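Membrane protein, putative (Geobacter sulfurreducens PCA, PDB 2QYB) is a putative membrane protein, possibly with transporter and phosphatase activities, of which this chain is the GAF domain region. Local coordinates at residues I71-I75 / Y92-P96; I75-F79 / P122-S127. Residue numbers count along the deposited sequence, not the author numbering.

Contact 1 of 2, residues I71-I75 / Y92-P96; sequences IETYI and YMTKP
Entering helix 74-81, segment 71-75 begins at Ile-71 and Glu-72 in a turn with near-helical backbone angles (phi/psi -67/-24 and -71/-8). Glu-72 contributes its backbone: Lys-95 NZ donates a 3.1 Å hydrogen bond to Glu-72 O, while the carboxylate leads away. Thr-73, extended at -112/155 with chi1 p, is the N-cap; its OG1 bonds Gly-76 N. Tyr-74 (helical, chi1 m) has its CA-to-CB bond toward segment 92-96, an irregular linker between strand 85-87 and helix 96-104. Met-93, a selenomethionine at -66/150 (m, t, p), sets its CE obliquely by the Tyr-74 ring. Lys-95 (-98/104), at the N-cap position of helix 96-104, reaches back nearly extended (m, t, t, then m at chi4), its CE over one ring face and its CD 3.8 Å from Tyr-74 CE2. Phe-110 meets Tyr-74 edge-to-face. Helix 74-81 is thus tied to the linker across the GAF domain surface. With NZ 5.8 Å from the Tyr-74 ring centroid, cation-pi attraction is weak at most; aliphatic packing and one side-chain-to-carbonyl hydrogen bond make the link.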
# COMPACT_ATOMS: atom_id res chain seq x y z
N ILE A 71 18.74 -2.58 21.40
CA ILE A 71 19.72 -3.64 21.20
C ILE A 71 19.15 -5.04 21.58
O ILE A 71 19.57 -6.05 21.03
CB ILE A 71 21.13 -3.26 21.84
CG1 ILE A 71 22.19 -4.30 21.44
CG2 ILE A 71 21.04 -3.08 23.36
CD1 ILE A 71 23.57 -3.70 21.19
N GLU A 72 18.13 -5.08 22.45
CA GLU A 72 17.47 -6.35 22.83
C GLU A 72 16.59 -7.04 21.75
O GLU A 72 16.12 -8.17 21.96
CB GLU A 72 16.62 -6.18 24.11
CG GLU A 72 17.43 -5.88 25.39
CD GLU A 72 17.74 -4.39 25.60
OE1 GLU A 72 17.20 -3.51 24.85
OE2 GLU A 72 18.53 -4.11 26.53
N THR A 73 16.37 -6.38 20.62
CA THR A 73 15.68 -7.00 19.50
C THR A 73 16.67 -7.17 18.34
O THR A 73 17.61 -6.41 18.24
CB THR A 73 14.48 -6.11 19.04
OG1 THR A 73 14.97 -4.83 18.64
CG2 THR A 73 13.41 -5.94 20.21
N TYR A 74 16.42 -8.14 17.45
CA TYR A 74 17.26 -8.33 16.25
C TYR A 74 17.19 -7.12 15.31
O TYR A 74 18.18 -6.72 14.74
CB TYR A 74 16.84 -9.54 15.43
CG TYR A 74 17.00 -10.89 16.08
CD1 TYR A 74 18.22 -11.54 16.12
CD2 TYR A 74 15.89 -11.55 16.60
CE1 TYR A 74 18.37 -12.80 16.71
CE2 TYR A 74 16.03 -12.80 17.18
CZ TYR A 74 17.27 -13.42 17.23
OH TYR A 74 17.39 -14.68 17.82
N ILE A 75 15.99 -6.57 15.16
CA ILE A 75 15.75 -5.41 14.32
C ILE A 75 16.39 -4.11 14.87
O ILE A 75 16.95 -3.31 14.13
CB ILE A 75 14.24 -5.22 14.10
CG1 ILE A 75 13.99 -4.18 13.00
CG2 ILE A 75 13.52 -4.84 15.44
CD1 ILE A 75 12.59 -4.21 12.50
N TYR A 92 16.49 -22.84 15.97
CA TYR A 92 17.78 -22.73 16.67
C TYR A 92 18.09 -21.36 17.22
O TYR A 92 19.20 -21.08 17.62
CB TYR A 92 18.93 -23.19 15.72
CG TYR A 92 18.76 -24.61 15.23
CD1 TYR A 92 18.36 -25.63 16.10
CD2 TYR A 92 19.04 -24.94 13.90
CE1 TYR A 92 18.19 -26.93 15.65
CE2 TYR A 92 18.89 -26.22 13.44
CZ TYR A 92 18.45 -27.21 14.32
OH TYR A 92 18.30 -28.49 13.88
N MSE A 93 17.09 -20.51 17.27
CA MSE A 93 17.20 -19.23 17.98
C MSE A 93 17.38 -19.41 19.46
O MSE A 93 16.86 -20.36 20.05
CB MSE A 93 15.91 -18.44 17.79
CG MSE A 93 15.64 -17.98 16.39
SE MSE A 93 13.86 -17.23 16.32
CE MSE A 93 14.32 -15.49 17.02
N THR A 94 18.07 -18.46 20.07
CA THR A 94 18.33 -18.48 21.50
C THR A 94 17.33 -17.63 22.35
O THR A 94 17.46 -17.59 23.57
CB THR A 94 19.79 -18.00 21.78
OG1 THR A 94 19.91 -16.63 21.40
CG2 THR A 94 20.80 -18.83 20.96
N LYS A 95 16.36 -16.95 21.72
CA LYS A 95 15.34 -16.23 22.46
C LYS A 95 14.10 -17.12 22.52
O LYS A 95 13.40 -17.30 21.52
CB LYS A 95 15.01 -14.93 21.75
CG LYS A 95 15.97 -13.80 22.00
CD LYS A 95 15.80 -12.70 20.97
CE LYS A 95 17.00 -11.73 21.01
NZ LYS A 95 17.13 -11.04 22.34
N PRO A 96 13.86 -17.72 23.68
CA PRO A 96 12.88 -18.81 23.65
C PRO A 96 11.42 -18.40 23.45
O PRO A 96 10.71 -19.09 22.73
CB PRO A 96 13.11 -19.54 24.98
CG PRO A 96 13.91 -18.61 25.86
CD PRO A 96 14.48 -17.53 25.01

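Contact 2 of 2, residues I75-F79 / P122-S127; sequences IGEAF and PFGILS
Phe-79 (chi1 t) lays its ring edge against the backbone leading into strand 124-130, with CE1 3.9 Å from Gly-124 N and 4.1 Å from Phe-123 C. Its CE1 also lies 4.1 Å from Pro-122 CB, and its carbonyl O is 3.4 Å from Pro-122 CG; Phe-79 and Pro-122 have the nearest CA atoms, 6.6 Å apart. Segment 75-79 is regular helix, Phe-79 N bonding Ile-75 O at 3.1 Å. Its axis passes 8.8 Å from that of 124-127 at 129° between N-to-C directions. This is helix-on-sheet packing in the GAF fold: helix 74-81 covers one face of the antiparallel sheet, and helix 139-158 receives Phe-123 and Leu-126, which point away. Phe-123 (-119/10) and fully extended Gly-124 (-174/179) form a classic beta bulge opposite Ile-115. Beyond it the angles are beta; Ile-125 (m, m) points toward the helix, its CD1 3.9 Å from Phe-79 CB and 4.0 Å from Ala-78 CB. Ile-75 (t, t) brings CG1 to 3.9 Å from Ile-125 CG2 and CD1 to 3.6 Å from Ser-127 OG.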
# COMPACT_ATOMS: atom_id res chain seq x y z
N ILE A 75 15.99 -6.57 15.16
CA ILE A 75 15.75 -5.41 14.32
C ILE A 75 16.39 -4.11 14.87
O ILE A 75 16.95 -3.31 14.13
CB ILE A 75 14.24 -5.22 14.10
CG1 ILE A 75 13.99 -4.18 13.00
CG2 ILE A 75 13.52 -4.84 15.44
CD1 ILE A 75 12.59 -4.21 12.50
N GLY A 76 16.33 -3.92 16.17
CA GLY A 76 17.03 -2.80 16.81
C GLY A 76 18.53 -2.93 16.70
O GLY A 76 19.24 -1.94 16.56
N GLU A 77 19.02 -4.17 16.76
CA GLU A 77 20.45 -4.42 16.68
C GLU A 77 20.94 -4.16 15.27
O GLU A 77 22.01 -3.62 15.08
CB GLU A 77 20.78 -5.86 17.15
CG GLU A 77 22.28 -6.31 16.97
CD GLU A 77 23.29 -5.34 17.61
OE1 GLU A 77 22.85 -4.51 18.42
OE2 GLU A 77 24.51 -5.41 17.30
N ALA A 78 20.14 -4.50 14.27
CA ALA A 78 20.51 -4.23 12.89
C ALA A 78 20.60 -2.74 12.60
O ALA A 78 21.52 -2.24 11.95
CB ALA A 78 19.52 -4.91 11.94
N PHE A 79 19.61 -2.02 13.11
CA PHE A 79 19.52 -0.59 12.92
C PHE A 79 20.62 0.12 13.65
O PHE A 79 21.28 0.98 13.07
CB PHE A 79 18.19 -0.05 13.42
CG PHE A 79 18.00 1.40 13.17
CD1 PHE A 79 17.76 1.87 11.88
CD2 PHE A 79 18.08 2.30 14.20
CE1 PHE A 79 17.59 3.23 11.63
CE2 PHE A 79 17.91 3.67 13.96
CZ PHE A 79 17.65 4.13 12.67
N PRO A 122 21.96 4.56 8.82
CA PRO A 122 20.73 4.00 8.33
C PRO A 122 19.55 4.83 8.76
O PRO A 122 19.57 5.41 9.85
CB PRO A 122 20.68 2.60 8.98
CG PRO A 122 21.52 2.69 10.16
CD PRO A 122 22.64 3.63 9.74
N PHE A 123 18.57 4.89 7.87
CA PHE A 123 17.32 5.58 8.15
C PHE A 123 16.07 4.69 8.10
O PHE A 123 14.95 5.20 8.20
CB PHE A 123 17.17 6.83 7.29
CG PHE A 123 17.27 6.60 5.81
CD1 PHE A 123 18.38 7.06 5.10
CD2 PHE A 123 16.25 6.01 5.11
CE1 PHE A 123 18.47 6.89 3.74
CE2 PHE A 123 16.35 5.85 3.74
CZ PHE A 123 17.45 6.28 3.07
N GLY A 124 16.31 3.38 8.00
CA GLY A 124 15.29 2.36 8.03
C GLY A 124 15.83 0.93 8.03
O GLY A 124 17.04 0.71 8.01
N ILE A 125 14.90 -0.03 8.09
CA ILE A 125 15.16 -1.46 8.01
C ILE A 125 14.26 -2.15 6.95
O ILE A 125 13.09 -1.92 6.88
CB ILE A 125 14.96 -2.13 9.38
CG1 ILE A 125 16.01 -1.61 10.38
CG2 ILE A 125 15.11 -3.63 9.28
CD1 ILE A 125 17.51 -1.98 10.05
N LEU A 126 14.86 -2.98 6.13
CA LEU A 126 14.16 -3.89 5.29
C LEU A 126 14.17 -5.23 6.02
O LEU A 126 15.23 -5.77 6.22
CB LEU A 126 14.86 -4.00 3.92
CG LEU A 126 14.42 -5.15 3.03
CD1 LEU A 126 12.90 -5.02 2.71
CD2 LEU A 126 15.33 -5.34 1.73
N SER A 127 12.99 -5.73 6.42
CA SER A 127 12.84 -7.00 7.15
C SER A 127 12.16 -7.99 6.24
O SER A 127 11.16 -7.65 5.62
CB SER A 127 11.97 -6.83 8.40
OG SER A 127 12.35 -5.69 9.19

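Overall arrangement
Both contacts use helix 74-81, but they join it to different parts of the GAF domain; Ile-75 belongs to both yet touches the partner segment only in contact 2. Contact 2 is buried, its centre about 7 Å from the chain centre, and fixes the helix on the central strand of the sheet by apolar packing without a hydrogen bond between its segments. Contact 1 is at the surface, its centre about 15 Å from the chain centre, and ties the start of the helix to the linker before helix 96-104, mixing aliphatic-aromatic packing with a lysine-to-carbonyl hydrogen bond. Their centres lie about 14 Å apart. His-112 touches Tyr-74, Ile-75 and Ala-78, so strand 109-115 meets the helix beside both contacts.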